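Local coordinates for protein putative solute-binding component of ABC transporter (Clostridium phytofermentans, PDB 4YS6) that binds beta-D-glucopyranose between its two lobes and probably delivers sugar to an ABC transporter as its solute-binding component, at residues Ile169-Gly172 / Asn178-Phe181; Trp216-Ala221 / Val253-Thr258. One frame throughout, in Å; residues are numbered along the deposited sequence.

In the fold
Both contacts lie in the lobe built on the parallel sheet of strands 199-200, 165-170, 241-244 and 267-268, and their centres are about 15 Å apart. Along the chain interaction 1 closes before interaction 2 opens. Interaction 1 joins the end of strand 165-170 to the first turn of helix 177-195; interaction 2 brings helix 218-232 beside helix 247-260. They meet where Gly172 CA packs on Trp216 CZ3 at 3.4 Å, and again where Phe170 reaches Ala221 and Val253. Each also delivers one residue to the same glucose, Asn178 and Trp216, so this lobe offers the sugar both a polar and an aromatic surface.

Interaction 1 of 2, residues Ile169-Gly172 / Asn178-Phe181; sequences IFTG and NARF. With BGC (beta-D-glucopyranose), chain D.
Ala179 meets the 169-172 segment through its methyl group, which points at the backbone of Gly172: Ala179 CB lies 3.9 Å from Gly172 CA and equally close to its carbonyl carbon. Because Gly172 has no side chain, the helix comes close, with Gly172 CA 5.0 Å from Ala179 CA. Alongside, Thr171 OG1 comes within 3.6 Å of Ala179 O, without a hydrogen bond across the contact; the hydroxyl is instead bonded to Ser245 OG. With chi1 at -164°, it stands opposite the Thr171 backbone N and faces the helix. The contact closes the strand-to-helix connection of a beta-alpha-beta unit, strand 165-170, helix 177-195 and strand 199-200, in the periplasmic binding protein fold. One residue before Ala179, the amide of Asn178 turns to the glucose, where Asn178 ND2 gives a hydrogen bond to BGC O2 at 3.1 Å and a weak, more bent one to BGC O1. The same nitrogen bonds to Asp124 O, which helps fix the rotation of the amide, while the backbone N-H of Asn178 goes to OD1 of Asp176, whose OD2 bonds to the sugar. Farther out, Phe208 of helix 208-211 packs on both Thr171 and Ala179.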
ATOM      1  N   ILE A 169      14.485   3.597   7.602  1.00 13.19           N
ATOM      2  CA  ILE A 169      13.487   2.766   6.940  1.00 10.84           C
ATOM      3  C   ILE A 169      12.156   2.857   7.668  1.00 10.88           C
ATOM      4  O   ILE A 169      12.126   2.749   8.889  1.00 12.82           O
ATOM      5  CB  ILE A 169      13.925   1.297   6.921  1.00 11.92           C
ATOM      6  CG1 ILE A 169      15.270   1.106   6.217  1.00 13.05           C
ATOM      7  CG2 ILE A 169      12.873   0.431   6.248  1.00 15.45           C
ATOM      8  CD1 ILE A 169      15.951  -0.196   6.616  1.00 16.97           C
ATOM      9  N   PHE A 170      11.091   3.068   6.901  1.00 11.23           N
ATOM     10  CA  PHE A 170       9.715   3.128   7.425  1.00 13.51           C
ATOM     11  C   PHE A 170       8.836   2.256   6.564  1.00 13.21           C
ATOM     12  O   PHE A 170       8.696   2.545   5.371  1.00 14.84           O
ATOM     13  CB  PHE A 170       9.169   4.543   7.410  1.00 15.28           C
ATOM     14  CG  PHE A 170       9.793   5.449   8.427  1.00 10.54           C
ATOM     15  CD1 PHE A 170      11.107   5.867   8.283  1.00 12.45           C
ATOM     16  CD2 PHE A 170       9.062   5.891   9.525  1.00 15.19           C
ATOM     17  CE1 PHE A 170      11.686   6.683   9.243  1.00 15.01           C
ATOM     18  CE2 PHE A 170       9.637   6.718  10.467  1.00 14.87           C
ATOM     19  CZ  PHE A 170      10.955   7.099  10.327  1.00 16.43           C
ATOM     20  N   THR A 171       8.282   1.182   7.120  1.00 13.16           N
ATOM     21  CA  THR A 171       7.312   0.401   6.357  1.00 14.01           C
ATOM     22  C   THR A 171       5.919   0.454   7.021  1.00 16.18           C
ATOM     23  O   THR A 171       5.636   1.301   7.886  1.00 13.00           O
ATOM     24  CB  THR A 171       7.800  -1.064   6.129  1.00 19.66           C
ATOM     25  OG1 THR A 171       7.021  -1.685   5.084  1.00 16.45           O
ATOM     26  CG2 THR A 171       7.722  -1.891   7.391  1.00 16.80           C
ATOM     27  N   GLY A 172       5.021  -0.399   6.550  1.00 12.95           N
ATOM     28  CA  GLY A 172       3.629  -0.280   6.900  1.00 12.82           C
ATOM     29  C   GLY A 172       3.239  -1.074   8.122  1.00 13.69           C
ATOM     30  O   GLY A 172       4.076  -1.479   8.935  1.00 15.00           O
ATOM     31  N   ASN A 178       0.718  -6.852   2.678  1.00 10.44           N
ATOM     32  CA  ASN A 178       1.449  -6.077   1.685  1.00  9.88           C
ATOM     33  C   ASN A 178       2.732  -5.453   2.197  1.00 14.59           C
ATOM     34  O   ASN A 178       3.698  -5.310   1.438  1.00 13.01           O
ATOM     35  CB  ASN A 178       0.612  -4.958   1.110  1.00 10.70           C
ATOM     36  CG  ASN A 178      -0.560  -5.455   0.291  1.00 16.75           C
ATOM     37  OD1 ASN A 178      -0.724  -6.648   0.033  1.00 19.22           O
ATOM     38  ND2 ASN A 178      -1.355  -4.522  -0.163  1.00 12.94           N
ATOM     39  N   ALA A 179       2.751  -5.070   3.468  1.00 14.68           N
ATOM     40  CA  ALA A 179       3.922  -4.403   4.013  1.00 16.08           C
ATOM     41  C   ALA A 179       5.119  -5.343   3.934  1.00 13.09           C
ATOM     42  O   ALA A 179       6.233  -4.900   3.677  1.00 13.28           O
ATOM     43  CB  ALA A 179       3.674  -3.946   5.450  1.00 10.99           C
ATOM     44  N   ARG A 180       4.885  -6.646   4.140  1.00 12.36           N
ATOM     45  CA  ARG A 180       5.939  -7.654   4.057  1.00 16.77           C
ATOM     46  C   ARG A 180       6.547  -7.693   2.673  1.00 13.78           C
ATOM     47  O   ARG A 180       7.751  -7.830   2.510  1.00 14.62           O
ATOM     48  CB  ARG A 180       5.410  -9.058   4.388  1.00 18.64           C
ATOM     49  CG  ARG A 180       4.933  -9.251   5.801  1.00 33.24           C
ATOM     50  CD  ARG A 180       4.843 -10.752   6.128  1.00 44.35           C
ATOM     51  NE  ARG A 180       4.014 -11.519   5.187  1.00 58.79           N
ATOM     52  CZ  ARG A 180       4.449 -12.491   4.376  1.00 59.74           C
ATOM     53  NH1 ARG A 180       5.727 -12.849   4.347  1.00 61.10           N
ATOM     54  NH2 ARG A 180       3.591 -13.123   3.582  1.00 52.46           N
ATOM     55  N   PHE A 181       5.689  -7.578   1.680  1.00 13.11           N
ATOM     56  CA  PHE A 181       6.131  -7.567   0.296  1.00 13.04           C
ATOM     57  C   PHE A 181       6.839  -6.279  -0.113  1.00 13.28           C
ATOM     58  O   PHE A 181       7.839  -6.332  -0.852  1.00 12.91           O
ATOM     59  CB  PHE A 181       4.939  -7.824  -0.621  1.00 14.57           C
ATOM     60  CG  PHE A 181       4.590  -9.274  -0.707  1.00 13.76           C
ATOM     61  CD1 PHE A 181       4.007  -9.926   0.363  1.00 15.00           C
ATOM     62  CD2 PHE A 181       4.890  -9.997  -1.854  1.00 17.97           C
ATOM     63  CE1 PHE A 181       3.728 -11.267   0.294  1.00 18.77           C
ATOM     64  CE2 PHE A 181       4.600 -11.329  -1.940  1.00 21.34           C
ATOM     65  CZ  PHE A 181       4.024 -11.973  -0.872  1.00 19.45           C
TER
HETATM   66  C2  BGC D 403      -1.626  -0.502   0.097  1.00 10.88           C
HETATM   67  C3  BGC D 403      -0.913   0.797  -0.097  1.00 12.91           C
HETATM   68  C4  BGC D 403      -1.317   1.818   0.881  1.00 10.44           C
HETATM   69  C5  BGC D 403      -1.230   1.326   2.293  1.00 11.03           C
HETATM   70  C6  BGC D 403      -1.838   2.267   3.312  1.00 13.09           C
HETATM   71  C1  BGC D 403      -1.356  -1.025   1.521  1.00 12.38           C
HETATM   72  O1  BGC D 403      -1.963  -2.135   1.767  1.00 17.69           O
HETATM   73  O2  BGC D 403      -1.160  -1.458  -0.847  1.00 11.78           O
HETATM   74  O3  BGC D 403      -1.208   1.235  -1.477  1.00 12.38           O
HETATM   75  O4  BGC D 403      -0.454   2.981   0.821  1.00 12.51           O
HETATM   76  O5  BGC D 403      -1.959   0.064   2.368  1.00 12.54           O
HETATM   77  O6  BGC D 403      -3.112   2.740   2.904  1.00 12.98           O

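Interaction 2 of 2, residues Trp216-Ala221 / Val253-Thr258. With BGC (beta-D-glucopyranose), chain D.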
ATOM      1  N   TRP A 216      -0.218   2.375   9.316  1.00 12.14           N
ATOM      2  CA  TRP A 216       0.312   3.183   8.229  1.00 11.38           C
ATOM      3  C   TRP A 216       0.211   4.683   8.558  1.00 14.14           C
ATOM      4  O   TRP A 216       0.114   5.548   7.654  1.00 14.79           O
ATOM      5  CB  TRP A 216      -0.425   2.891   6.930  1.00 14.23           C
ATOM      6  CG  TRP A 216      -0.196   1.539   6.299  1.00 13.39           C
ATOM      7  CD1 TRP A 216      -0.976   0.421   6.393  1.00 14.29           C
ATOM      8  CD2 TRP A 216       0.869   1.205   5.401  1.00 11.13           C
ATOM      9  NE1 TRP A 216      -0.464  -0.574   5.599  1.00 13.23           N
ATOM     10  CE2 TRP A 216       0.678  -0.125   4.997  1.00 13.55           C
ATOM     11  CE3 TRP A 216       1.976   1.909   4.906  1.00 11.24           C
ATOM     12  CZ2 TRP A 216       1.549  -0.765   4.100  1.00 12.31           C
ATOM     13  CZ3 TRP A 216       2.835   1.266   4.031  1.00 15.64           C
ATOM     14  CH2 TRP A 216       2.611  -0.041   3.631  1.00 14.04           C
ATOM     15  N   SER A 217       0.249   4.983   9.860  1.00 14.26           N
ATOM     16  CA  SER A 217      -0.067   6.315  10.342  1.00 15.39           C
ATOM     17  C   SER A 217       0.998   7.367  10.048  1.00 17.16           C
ATOM     18  O   SER A 217       2.164   7.228  10.414  1.00 14.79           O
ATOM     19  CB  SER A 217      -0.318   6.258  11.853  1.00 18.71           C
ATOM     20  OG  SER A 217      -0.390   7.560  12.402  1.00 17.42           O
ATOM     21  N   THR A 218       0.570   8.432   9.382  1.00 14.89           N
ATOM     22  CA  THR A 218       1.429   9.583   9.152  1.00 15.58           C
ATOM     23  C   THR A 218       1.947  10.142  10.465  1.00 15.23           C
ATOM     24  O   THR A 218       3.136  10.442  10.584  1.00 13.65           O
ATOM     25  CB  THR A 218       0.676  10.681   8.387  1.00 14.17           C
ATOM     26  OG1 THR A 218       0.311  10.178   7.109  1.00 16.96           O
ATOM     27  CG2 THR A 218       1.548  11.927   8.215  1.00 14.47           C
ATOM     28  N   GLU A 219       1.078  10.260  11.467  1.00 16.14           N
ATOM     29  CA  GLU A 219       1.494  10.843  12.741  1.00 16.83           C
ATOM     30  C   GLU A 219       2.517   9.976  13.456  1.00 14.95           C
ATOM     31  O   GLU A 219       3.493  10.482  14.036  1.00 16.33           O
ATOM     32  CB  GLU A 219       0.290  11.067  13.658  1.00 25.32           C
ATOM     33  CG  GLU A 219       0.660  11.812  14.937  1.00 52.03           C
ATOM     34  CD  GLU A 219      -0.548  12.248  15.753  1.00 76.67           C
ATOM     35  OE1 GLU A 219      -1.685  12.154  15.243  1.00 84.35           O
ATOM     36  OE2 GLU A 219      -0.356  12.689  16.909  1.00 83.69           O
ATOM     37  N   THR A 220       2.309   8.661  13.423  1.00 15.36           N
ATOM     38  CA  THR A 220       3.246   7.738  14.040  1.00 15.51           C
ATOM     39  C   THR A 220       4.618   7.792  13.353  1.00 13.46           C
ATOM     40  O   THR A 220       5.674   7.820  14.025  1.00 15.30           O
ATOM     41  CB  THR A 220       2.675   6.298  14.011  1.00 19.43           C
ATOM     42  OG1 THR A 220       1.469   6.268  14.791  1.00 21.93           O
ATOM     43  CG2 THR A 220       3.662   5.296  14.598  1.00 21.82           C
ATOM     44  N   ALA A 221       4.614   7.855  12.023  1.00 12.64           N
ATOM     45  CA  ALA A 221       5.858   7.996  11.274  1.00 12.95           C
ATOM     46  C   ALA A 221       6.560   9.301  11.622  1.00 16.46           C
ATOM     47  O   ALA A 221       7.772   9.322  11.827  1.00 15.03           O
ATOM     48  CB  ALA A 221       5.609   7.950   9.805  1.00 12.21           C
ATOM     49  N   VAL A 253       7.401  11.397   7.575  1.00 11.37           N
ATOM     50  CA  VAL A 253       8.847  11.599   7.512  1.00 12.64           C
ATOM     51  C   VAL A 253       9.184  13.010   7.017  1.00 13.81           C
ATOM     52  O   VAL A 253       9.973  13.729   7.638  1.00 14.71           O
ATOM     53  CB  VAL A 253       9.482  10.528   6.628  1.00 14.35           C
ATOM     54  CG1 VAL A 253      10.892  10.894   6.174  1.00 16.58           C
ATOM     55  CG2 VAL A 253       9.499   9.203   7.402  1.00 12.79           C
ATOM     56  N   THR A 254       8.605  13.428   5.901  1.00 12.26           N
ATOM     57  CA  THR A 254       8.928  14.762   5.400  1.00 12.71           C
ATOM     58  C   THR A 254       8.422  15.877   6.320  1.00 13.15           C
ATOM     59  O   THR A 254       9.100  16.907   6.465  1.00 14.73           O
ATOM     60  CB  THR A 254       8.402  14.982   3.958  1.00 17.62           C
ATOM     61  OG1 THR A 254       6.990  14.851   3.911  1.00 22.20           O
ATOM     62  CG2 THR A 254       8.978  13.974   3.025  1.00 17.14           C
ATOM     63  N   ASN A 255       7.287  15.686   7.004  1.00 15.76           N
ATOM     64  CA  ASN A 255       6.862  16.640   8.026  1.00 15.95           C
ATOM     65  C   ASN A 255       7.928  16.809   9.110  1.00 16.89           C
ATOM     66  O   ASN A 255       8.230  17.922   9.520  1.00 15.66           O
ATOM     67  CB  ASN A 255       5.557  16.215   8.692  1.00 16.80           C
ATOM     68  CG  ASN A 255       4.332  16.394   7.803  1.00 19.77           C
ATOM     69  OD1 ASN A 255       4.359  17.074   6.778  1.00 19.82           O
ATOM     70  ND2 ASN A 255       3.237  15.793   8.221  1.00 23.41           N
ATOM     71  N   ALA A 256       8.494  15.702   9.579  1.00 15.94           N
ATOM     72  CA  ALA A 256       9.521  15.761  10.617  1.00 14.51           C
ATOM     73  C   ALA A 256      10.796  16.386  10.109  1.00 17.15           C
ATOM     74  O   ALA A 256      11.422  17.160  10.823  1.00 17.68           O
ATOM     75  CB  ALA A 256       9.811  14.378  11.155  1.00 14.57           C
ATOM     76  N   LEU A 257      11.203  16.028   8.896  1.00 14.41           N
ATOM     77  CA  LEU A 257      12.437  16.572   8.343  1.00 15.51           C
ATOM     78  C   LEU A 257      12.290  18.073   8.175  1.00 17.00           C
ATOM     79  O   LEU A 257      13.214  18.821   8.491  1.00 16.29           O
ATOM     80  CB  LEU A 257      12.791  15.911   7.005  1.00 13.99           C
ATOM     81  CG  LEU A 257      13.167  14.442   7.022  1.00 13.71           C
ATOM     82  CD1 LEU A 257      13.212  13.946   5.550  1.00 14.62           C
ATOM     83  CD2 LEU A 257      14.503  14.234   7.691  1.00 20.49           C
ATOM     84  N   THR A 258      11.125  18.526   7.712  1.00 16.49           N
ATOM     85  CA  THR A 258      10.879  19.961   7.566  1.00 17.31           C
ATOM     86  C   THR A 258      11.005  20.665   8.904  1.00 23.66           C
ATOM     87  O   THR A 258      11.625  21.734   9.012  1.00 27.05           O
ATOM     88  CB  THR A 258       9.485  20.213   6.953  1.00 18.22           C
ATOM     89  OG1 THR A 258       9.519  19.767   5.595  1.00 23.38           O
ATOM     90  CG2 THR A 258       9.113  21.675   6.968  1.00 26.61           C
TER
HETATM   91  C2  BGC D 403      -1.626  -0.502   0.097  1.00 10.88           C
HETATM   92  C3  BGC D 403      -0.913   0.797  -0.097  1.00 12.91           C
HETATM   93  C4  BGC D 403      -1.317   1.818   0.881  1.00 10.44           C
HETATM   94  C5  BGC D 403      -1.230   1.326   2.293  1.00 11.03           C
HETATM   95  C6  BGC D 403      -1.838   2.267   3.312  1.00 13.09           C
HETATM   96  C1  BGC D 403      -1.356  -1.025   1.521  1.00 12.38           C
HETATM   97  O1  BGC D 403      -1.963  -2.135   1.767  1.00 17.69           O
HETATM   98  O2  BGC D 403      -1.160  -1.458  -0.847  1.00 11.78           O
HETATM   99  O3  BGC D 403      -1.208   1.235  -1.477  1.00 12.38           O
HETATM  100  O4  BGC D 403      -0.454   2.981   0.821  1.00 12.51           O
HETATM  101  O5  BGC D 403      -1.959   0.064   2.368  1.00 12.54           O
HETATM  102  O6  BGC D 403      -3.112   2.740   2.904  1.00 12.98           O
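Trp216 lays one face of its indole over the C5-C6 side of the glucose, with BGC C5 3.6 Å above the ring plane, over its centre. The exocyclic carbon sits nearer the root of the ring, BGC C6 being 3.5 Å from Trp216 CG, whereas BGC C1 approaches Trp216 CZ2 of the benzo part. An aromatic ring against a sugar is familiar from sugar-binding proteins; here the tilted pyranose leans on the indole by its C5-C6 edge, consistent with a CH-pi contact from C5. The indole is steadied at its nitrogen, since NE1 donates to Asp176 OD2, which is also bonded to the sugar. Just after it, Ser217 is the N-cap of helix 218-232: Ser217 OG accepts from Thr220 N at 3.1 Å in a nearly straight bond (168°). The following turn meets helix 247-260 lightly and without hydrogen bonds between the two segments. Ala221 CB points at the backbone of Val253, 4.5 Å from its N, and Thr218 CG2 touches Asn255 ND2 at 4.2 Å. The polar ends find partners nearby, Thr218 OG1 with Ser248 O and Asn255 ND2 with Gln222 OE1. Val253 rests on strand 241-244, and farther along helix 247-260 Ala256 packs against Met225 and Ile229 of helix 218-232.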